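PDB 5L6G: xylooligosaccharide oxidase from Myceliophthora thermophila, which oxidises the C1 hydroxyl of xylooligosaccharides and related sugars to lactones, using bicovalently bound FAD and reducing molecular oxygen to hydrogen peroxide. Local coordinates for residues W253-L261 with P404-E412; S346-V356 with F436-M447. All coordinates share one frame; numbering follows the deposited sequence.

Interaction 1: residues W253-L261 with P404-E412; sequences WGALQEWLL and PERHLFLYE. With XYP (beta-D-xylopyranose), chain H.
A helix-on-sheet contact forms behind the substrate pocket: Trp-253, Gln-257, Leu-260 and Leu-261 pack on Leu-408 and on Phe-409 and Tyr-411 of the strand that carries the substrate-binding Glu-412. The axes of helix 253-261 and strand 409-412 pass 12.4 Å apart at 133°, a gap bridged by side chains without hydrogen bonds. With CG anti to the backbone N (chi1 -164°), Trp-253 carries its indole over to Phe-409 and Tyr-411. It makes an offset edge-to-face pair with Phe-409, indole edge toward phenyl face, planes at 79° and NE1 of Trp-253 3.5 Å from CE2 of Phe-409. CZ2 of Trp-253 lies 3.4 Å from OH of Tyr-411, edge to edge; that hydroxyl is hydrogen-bonded to Thr-349. CB of Gln-257 sits at the rim of the Phe-409 ring, 3.5 Å from CZ, while the Gln-257 amide donates through NE2 to Leu-352 O. CD2 of Leu-260 touches CD1 of Leu-408, at 3.7 Å, and CE1 of Phe-409; CD1 of Leu-261 reaches CG of Glu-405. Leu-408 and Phe-409 form a classic beta bulge opposite Thr-349 of strand 341-349; Ile-379 and Met-381 of strand 374-381 also touch Phe-409, and helix 354-368 packs against Trp-253.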
# COMPACT_ATOMS: atom_id res chain seq x y z
N TRP A 253 -3.41 5.18 -24.51
CA TRP A 253 -2.42 5.23 -23.47
C TRP A 253 -1.29 6.13 -23.88
O TRP A 253 -0.76 6.87 -23.06
CB TRP A 253 -1.92 3.81 -23.19
CG TRP A 253 -1.17 3.58 -21.94
CD1 TRP A 253 -0.41 4.46 -21.23
CD2 TRP A 253 -1.05 2.32 -21.29
NE1 TRP A 253 0.16 3.82 -20.15
CE2 TRP A 253 -0.21 2.50 -20.18
CE3 TRP A 253 -1.58 1.05 -21.54
CZ2 TRP A 253 0.11 1.46 -19.31
CZ3 TRP A 253 -1.26 0.01 -20.69
CH2 TRP A 253 -0.43 0.23 -19.58
N GLY A 254 -0.90 6.08 -25.16
CA GLY A 254 0.20 6.91 -25.66
C GLY A 254 -0.14 8.38 -25.44
O GLY A 254 0.71 9.16 -24.99
N ALA A 255 -1.38 8.75 -25.75
CA ALA A 255 -1.84 10.11 -25.53
C ALA A 255 -1.84 10.45 -24.04
O ALA A 255 -1.43 11.53 -23.66
CB ALA A 255 -3.22 10.32 -26.10
N LEU A 256 -2.36 9.52 -23.24
CA LEU A 256 -2.52 9.76 -21.82
C LEU A 256 -1.18 9.99 -21.13
O LEU A 256 -1.04 10.91 -20.31
CB LEU A 256 -3.26 8.60 -21.17
CG LEU A 256 -3.63 8.70 -19.69
CD1 LEU A 256 -4.67 9.79 -19.46
CD2 LEU A 256 -4.15 7.35 -19.24
N GLN A 257 -0.18 9.16 -21.43
CA GLN A 257 1.12 9.33 -20.81
C GLN A 257 1.80 10.62 -21.24
O GLN A 257 2.46 11.27 -20.42
CB GLN A 257 2.04 8.14 -21.05
CG GLN A 257 2.56 7.95 -22.45
CD GLN A 257 3.34 6.66 -22.58
OE1 GLN A 257 3.41 5.86 -21.62
NE2 GLN A 257 3.93 6.44 -23.76
N GLU A 258 1.67 10.98 -22.51
CA GLU A 258 2.24 12.23 -23.00
C GLU A 258 1.57 13.42 -22.28
O GLU A 258 2.26 14.34 -21.82
CB GLU A 258 2.10 12.30 -24.53
CG GLU A 258 2.79 13.47 -25.18
CD GLU A 258 2.63 13.49 -26.69
OE1 GLU A 258 2.60 12.40 -27.31
OE2 GLU A 258 2.57 14.61 -27.26
N TRP A 259 0.25 13.37 -22.13
CA TRP A 259 -0.49 14.40 -21.40
C TRP A 259 0.01 14.51 -19.95
O TRP A 259 0.31 15.59 -19.47
CB TRP A 259 -1.98 14.08 -21.43
CG TRP A 259 -2.88 14.90 -20.58
CD1 TRP A 259 -3.37 16.15 -20.86
CD2 TRP A 259 -3.42 14.53 -19.31
NE1 TRP A 259 -4.19 16.57 -19.82
CE2 TRP A 259 -4.23 15.59 -18.87
CE3 TRP A 259 -3.31 13.39 -18.51
CZ2 TRP A 259 -4.92 15.55 -17.65
CZ3 TRP A 259 -3.98 13.34 -17.30
CH2 TRP A 259 -4.79 14.42 -16.89
N LEU A 260 0.13 13.38 -19.26
CA LEU A 260 0.54 13.40 -17.86
C LEU A 260 1.97 13.90 -17.73
O LEU A 260 2.28 14.77 -16.92
CB LEU A 260 0.43 12.00 -17.24
CG LEU A 260 0.75 11.87 -15.74
CD1 LEU A 260 -0.19 12.70 -14.89
CD2 LEU A 260 0.69 10.41 -15.34
N LEU A 261 2.84 13.37 -18.56
CA LEU A 261 4.25 13.65 -18.50
C LEU A 261 4.51 15.12 -18.80
O LEU A 261 5.45 15.72 -18.27
CB LEU A 261 4.96 12.72 -19.48
CG LEU A 261 6.45 12.54 -19.48
CD1 LEU A 261 6.97 12.11 -18.12
CD2 LEU A 261 6.80 11.54 -20.59
N PRO A 404 9.79 12.42 -10.94
CA PRO A 404 8.53 12.79 -11.61
C PRO A 404 8.41 12.33 -13.08
O PRO A 404 7.30 12.26 -13.61
CB PRO A 404 8.48 14.32 -11.48
CG PRO A 404 9.86 14.76 -11.14
CD PRO A 404 10.62 13.58 -10.60
N GLU A 405 9.54 12.02 -13.73
CA GLU A 405 9.50 11.47 -15.09
C GLU A 405 9.73 9.94 -15.15
O GLU A 405 9.08 9.22 -15.93
CB GLU A 405 10.46 12.24 -15.99
CG GLU A 405 9.96 13.64 -16.35
CD GLU A 405 10.10 14.65 -15.23
OE1 GLU A 405 11.23 14.85 -14.75
OE2 GLU A 405 9.07 15.28 -14.83
N ARG A 406 10.65 9.43 -14.34
CA ARG A 406 10.99 8.01 -14.36
C ARG A 406 9.89 7.16 -13.70
O ARG A 406 9.67 5.99 -14.07
CB ARG A 406 12.34 7.82 -13.65
CG ARG A 406 12.98 6.44 -13.74
CD ARG A 406 14.26 6.40 -12.91
NE ARG A 406 15.30 7.26 -13.48
CZ ARG A 406 16.05 6.94 -14.54
NH1 ARG A 406 15.88 5.77 -15.16
NH2 ARG A 406 16.97 7.79 -15.00
N HIS A 407 9.20 7.75 -12.73
CA HIS A 407 8.16 7.05 -11.99
C HIS A 407 6.86 7.74 -12.29
O HIS A 407 6.39 8.59 -11.55
CB HIS A 407 8.51 7.04 -10.51
CG HIS A 407 9.84 6.41 -10.26
ND1 HIS A 407 10.87 7.07 -9.63
CD2 HIS A 407 10.33 5.22 -10.66
CE1 HIS A 407 11.93 6.27 -9.60
NE2 HIS A 407 11.63 5.14 -10.20
N LEU A 408 6.31 7.35 -13.43
CA LEU A 408 5.16 8.03 -14.00
C LEU A 408 3.85 7.33 -13.66
O LEU A 408 2.83 8.01 -13.46
CB LEU A 408 5.30 8.04 -15.51
CG LEU A 408 4.30 8.91 -16.24
CD1 LEU A 408 4.36 10.36 -15.76
CD2 LEU A 408 4.55 8.83 -17.74
N PHE A 409 3.89 5.99 -13.64
CA PHE A 409 2.71 5.16 -13.45
C PHE A 409 2.98 4.13 -12.37
O PHE A 409 4.06 3.54 -12.32
CB PHE A 409 2.34 4.37 -14.71
CG PHE A 409 1.88 5.22 -15.86
CD1 PHE A 409 0.83 6.11 -15.70
CD2 PHE A 409 2.50 5.13 -17.09
CE1 PHE A 409 0.40 6.88 -16.75
CE2 PHE A 409 2.09 5.91 -18.14
CZ PHE A 409 1.03 6.78 -17.98
N LEU A 410 1.96 3.91 -11.56
CA LEU A 410 1.89 2.81 -10.62
C LEU A 410 0.76 1.88 -11.01
O LEU A 410 -0.35 2.31 -11.37
CB LEU A 410 1.66 3.36 -9.22
CG LEU A 410 1.34 2.42 -8.08
CD1 LEU A 410 2.55 1.55 -7.83
CD2 LEU A 410 0.95 3.22 -6.83
N TYR A 411 1.02 0.59 -10.91
CA TYR A 411 0.09 -0.40 -11.38
C TYR A 411 -0.24 -1.42 -10.31
O TYR A 411 0.65 -1.85 -9.56
CB TYR A 411 0.68 -1.19 -12.54
CG TYR A 411 1.18 -0.42 -13.73
CD1 TYR A 411 2.37 0.32 -13.66
CD2 TYR A 411 0.52 -0.47 -14.94
CE1 TYR A 411 2.89 0.97 -14.76
CE2 TYR A 411 1.03 0.18 -16.05
CZ TYR A 411 2.21 0.89 -15.96
OH TYR A 411 2.72 1.55 -17.06
N GLU A 412 -1.51 -1.82 -10.29
CA GLU A 412 -1.95 -2.97 -9.55
C GLU A 412 -2.57 -3.93 -10.57
O GLU A 412 -3.45 -3.53 -11.33
CB GLU A 412 -3.00 -2.61 -8.50
CG GLU A 412 -3.36 -3.80 -7.61
CD GLU A 412 -4.44 -3.49 -6.60
OE1 GLU A 412 -5.07 -2.39 -6.66
OE2 GLU A 412 -4.69 -4.37 -5.74
O1 XYP H . -5.31 0.15 -5.34
C1 XYP H . -6.38 -0.44 -4.62
C2 XYP H . -7.71 0.09 -5.16
C3 XYP H . -8.89 -0.66 -4.56
C4 XYP H . -8.70 -2.17 -4.72
C5 XYP H . -7.33 -2.61 -4.18
O2 XYP H . -7.79 1.47 -4.83
O3 XYP H . -10.13 -0.20 -5.12
O4 XYP H . -9.70 -2.87 -3.98
O5 XYP H . -6.27 -1.85 -4.74

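Interaction 2: residues S346-V356 with F436-M447; sequences SLVTSALPPDV and FTGGLDSSDWGM
Leu-347 and Phe-436 mark the tight part of this contact, where a leucine methyl lies over an aromatic face: CD1 of Leu-347 is 3.7 Å from the centroid of the Phe-436 ring, 26° off its normal, a CH-pi contact. The other Leu-347 methyl, CD2, reaches CE3 of Trp-445 at 3.6 Å. Alongside, antiparallel pairing joins the backbones. Val-348 and Gly-446 are a hydrogen-bonded pair, with Val-348 N to Gly-446 O at 2.8 Å and Gly-446 N to Val-348 O at 2.9 Å; Thr-349 and Trp-445 form the next, non-hydrogen-bonded pair. The ladder ends in a longer bond from Ser-350 N to Asp-444 O, 3.3 Å. Leu-352 splits its methyls between two partners, CD1 to the Phe-436 ring and CD2 to Leu-440 CD1. Toward solvent the contact passes to partly exposed residues: Pro-353 touches Leu-440, CG2 of the buried Val-356 lies 3.5 Å from Gly-439 CA, and a water donates to both Asp-355 OD2 and Gly-439 O. Strand 445-446 thus closes one margin of the eight-stranded antiparallel sheet beside strand 341-349, whose other neighbour is strand 409-417, while helix 458-466 packs on Trp-445 and Met-447.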
# COMPACT_ATOMS: atom_id res chain seq x y z
N SER A 346 2.43 -5.99 -9.18
CA SER A 346 2.50 -4.56 -9.32
C SER A 346 3.63 -4.18 -10.25
O SER A 346 4.49 -5.02 -10.62
CB SER A 346 2.75 -3.94 -7.95
OG SER A 346 4.09 -4.11 -7.57
N LEU A 347 3.64 -2.91 -10.60
CA LEU A 347 4.70 -2.31 -11.33
C LEU A 347 4.70 -0.82 -11.04
O LEU A 347 3.67 -0.23 -10.70
CB LEU A 347 4.52 -2.48 -12.85
CG LEU A 347 5.12 -3.66 -13.60
CD1 LEU A 347 4.72 -3.50 -15.06
CD2 LEU A 347 6.62 -3.72 -13.50
N VAL A 348 5.89 -0.25 -11.20
CA VAL A 348 6.08 1.17 -11.36
C VAL A 348 6.86 1.29 -12.65
O VAL A 348 7.82 0.55 -12.87
CB VAL A 348 6.90 1.75 -10.20
CG1 VAL A 348 7.20 3.23 -10.43
CG2 VAL A 348 6.15 1.56 -8.89
N THR A 349 6.43 2.17 -13.54
CA THR A 349 7.13 2.35 -14.79
C THR A 349 7.24 3.84 -15.12
O THR A 349 6.49 4.69 -14.62
CB THR A 349 6.45 1.66 -16.01
OG1 THR A 349 5.31 2.41 -16.45
CG2 THR A 349 6.06 0.20 -15.78
N SER A 350 8.19 4.12 -15.99
CA SER A 350 8.25 5.38 -16.72
C SER A 350 7.12 5.41 -17.75
O SER A 350 6.27 4.52 -17.78
CB SER A 350 9.59 5.45 -17.44
OG SER A 350 9.72 4.33 -18.33
N ALA A 351 7.11 6.43 -18.60
CA ALA A 351 6.35 6.33 -19.84
C ALA A 351 6.81 5.07 -20.59
O ALA A 351 7.94 4.63 -20.44
CB ALA A 351 6.51 7.57 -20.69
N LEU A 352 5.92 4.49 -21.37
CA LEU A 352 6.21 3.26 -22.08
C LEU A 352 6.50 3.55 -23.55
O LEU A 352 5.77 4.30 -24.18
CB LEU A 352 4.99 2.34 -21.97
CG LEU A 352 4.60 1.97 -20.54
CD1 LEU A 352 3.41 1.03 -20.52
CD2 LEU A 352 5.77 1.37 -19.82
N PRO A 353 7.57 2.97 -24.09
CA PRO A 353 7.78 3.09 -25.51
C PRO A 353 6.64 2.39 -26.27
O PRO A 353 6.03 1.45 -25.75
CB PRO A 353 9.14 2.43 -25.73
CG PRO A 353 9.43 1.62 -24.55
CD PRO A 353 8.58 2.13 -23.42
N PRO A 354 6.30 2.89 -27.46
CA PRO A 354 5.17 2.33 -28.21
C PRO A 354 5.27 0.81 -28.46
O PRO A 354 4.25 0.15 -28.45
CB PRO A 354 5.20 3.12 -29.50
CG PRO A 354 5.67 4.46 -29.07
CD PRO A 354 6.73 4.18 -28.04
N ASP A 355 6.48 0.29 -28.66
CA ASP A 355 6.71 -1.15 -28.79
C ASP A 355 6.21 -1.93 -27.56
O ASP A 355 5.59 -2.99 -27.70
CB ASP A 355 8.21 -1.45 -29.06
CG ASP A 355 9.17 -0.59 -28.18
OD1 ASP A 355 9.23 0.65 -28.42
OD2 ASP A 355 9.86 -1.14 -27.29
N VAL A 356 6.45 -1.36 -26.37
CA VAL A 356 5.93 -1.93 -25.14
C VAL A 356 4.43 -1.70 -25.03
O VAL A 356 3.70 -2.60 -24.64
CB VAL A 356 6.65 -1.35 -23.90
CG1 VAL A 356 5.98 -1.79 -22.61
CG2 VAL A 356 8.11 -1.75 -23.91
N PHE A 436 5.71 -5.68 -20.17
CA PHE A 436 6.27 -4.37 -19.80
C PHE A 436 7.79 -4.45 -19.70
O PHE A 436 8.52 -3.66 -20.32
CB PHE A 436 5.73 -3.86 -18.45
CG PHE A 436 4.26 -3.53 -18.41
CD1 PHE A 436 3.31 -4.52 -18.21
CD2 PHE A 436 3.83 -2.20 -18.48
CE1 PHE A 436 1.97 -4.21 -18.11
CE2 PHE A 436 2.49 -1.88 -18.38
CZ PHE A 436 1.55 -2.88 -18.20
N THR A 437 8.28 -5.40 -18.91
CA THR A 437 9.67 -5.36 -18.48
C THR A 437 10.64 -5.77 -19.58
O THR A 437 11.80 -5.38 -19.53
CB THR A 437 9.91 -6.20 -17.21
OG1 THR A 437 9.56 -7.57 -17.46
CG2 THR A 437 9.07 -5.67 -16.04
N GLY A 438 10.15 -6.50 -20.59
CA GLY A 438 10.96 -6.87 -21.74
C GLY A 438 11.49 -5.66 -22.51
O GLY A 438 12.54 -5.73 -23.14
N GLY A 439 10.77 -4.54 -22.43
CA GLY A 439 11.14 -3.36 -23.19
C GLY A 439 11.58 -2.17 -22.36
O GLY A 439 11.71 -1.09 -22.90
N LEU A 440 11.82 -2.37 -21.06
CA LEU A 440 12.27 -1.29 -20.17
C LEU A 440 13.56 -1.71 -19.47
O LEU A 440 13.65 -2.84 -18.98
CB LEU A 440 11.22 -1.00 -19.12
CG LEU A 440 9.83 -0.58 -19.61
CD1 LEU A 440 8.85 -0.59 -18.45
CD2 LEU A 440 9.89 0.79 -20.25
N ASP A 441 14.54 -0.81 -19.41
CA ASP A 441 15.71 -1.07 -18.59
C ASP A 441 15.25 -1.17 -17.13
O ASP A 441 14.22 -0.62 -16.75
CB ASP A 441 16.75 0.05 -18.69
CG ASP A 441 18.05 -0.30 -17.97
OD1 ASP A 441 18.78 -1.12 -18.55
OD2 ASP A 441 18.33 0.20 -16.83
N SER A 442 16.06 -1.84 -16.31
CA SER A 442 15.75 -1.98 -14.90
C SER A 442 15.75 -0.65 -14.14
O SER A 442 15.18 -0.56 -13.08
CB SER A 442 16.74 -2.96 -14.25
OG SER A 442 18.06 -2.47 -14.44
N SER A 443 16.38 0.37 -14.68
CA SER A 443 16.27 1.72 -14.14
C SER A 443 14.91 2.37 -14.41
O SER A 443 14.62 3.44 -13.85
CB SER A 443 17.39 2.61 -14.69
OG SER A 443 17.18 2.88 -16.05
N ASP A 444 14.08 1.76 -15.25
CA ASP A 444 12.81 2.35 -15.63
C ASP A 444 11.59 1.54 -15.16
O ASP A 444 10.46 1.82 -15.53
CB ASP A 444 12.79 2.57 -17.14
CG ASP A 444 13.59 3.79 -17.54
OD1 ASP A 444 13.14 4.92 -17.27
OD2 ASP A 444 14.67 3.62 -18.14
N TRP A 445 11.81 0.57 -14.28
CA TRP A 445 10.68 -0.06 -13.62
C TRP A 445 11.06 -0.60 -12.28
O TRP A 445 12.23 -0.93 -12.01
CB TRP A 445 10.05 -1.15 -14.50
CG TRP A 445 10.90 -2.37 -14.69
CD1 TRP A 445 11.84 -2.56 -15.64
CD2 TRP A 445 10.88 -3.55 -13.89
NE1 TRP A 445 12.43 -3.80 -15.49
CE2 TRP A 445 11.84 -4.43 -14.44
CE3 TRP A 445 10.14 -3.96 -12.77
CZ2 TRP A 445 12.10 -5.70 -13.89
CZ3 TRP A 445 10.38 -5.23 -12.25
CH2 TRP A 445 11.37 -6.08 -12.80
N GLY A 446 10.06 -0.67 -11.42
CA GLY A 446 10.18 -1.32 -10.12
C GLY A 446 8.85 -1.93 -9.75
O GLY A 446 7.95 -2.02 -10.58
N MET A 447 8.73 -2.36 -8.51
CA MET A 447 7.49 -2.93 -8.01
C MET A 447 7.21 -2.39 -6.62
O MET A 447 8.07 -1.79 -6.00
CB MET A 447 7.57 -4.46 -8.02
CG MET A 447 7.44 -5.03 -9.43
SD MET A 447 7.74 -6.80 -9.56
CE MET A 447 7.21 -7.11 -11.24
O HOH W 1 11.96 -0.60 -25.47

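Overall arrangement
Interactions 1 and 2 meet on one antiparallel sheet, their centres 11 Å apart, with strand 409-417 lying next to strand 341-349. Tyr-411 ties them twice: its N is 2.8 Å from Leu-347 O, a probable hydrogen bond, and its hydroxyl makes the second link. Its ring also meets Phe-436 edge-to-face. The two contacts differ in chemistry. Residues 253-261 with 404-412 form a largely buried helix-to-sheet layer made by side chains, whereas 346-356 with 436-447, only partly buried, adds an edge strand through backbone bonds and then runs into loops and a bridging water. Glu-412 is a pocket residue; Ser-346 only lies near the pocket, its side chain about 4 Å from that of Tyr-451.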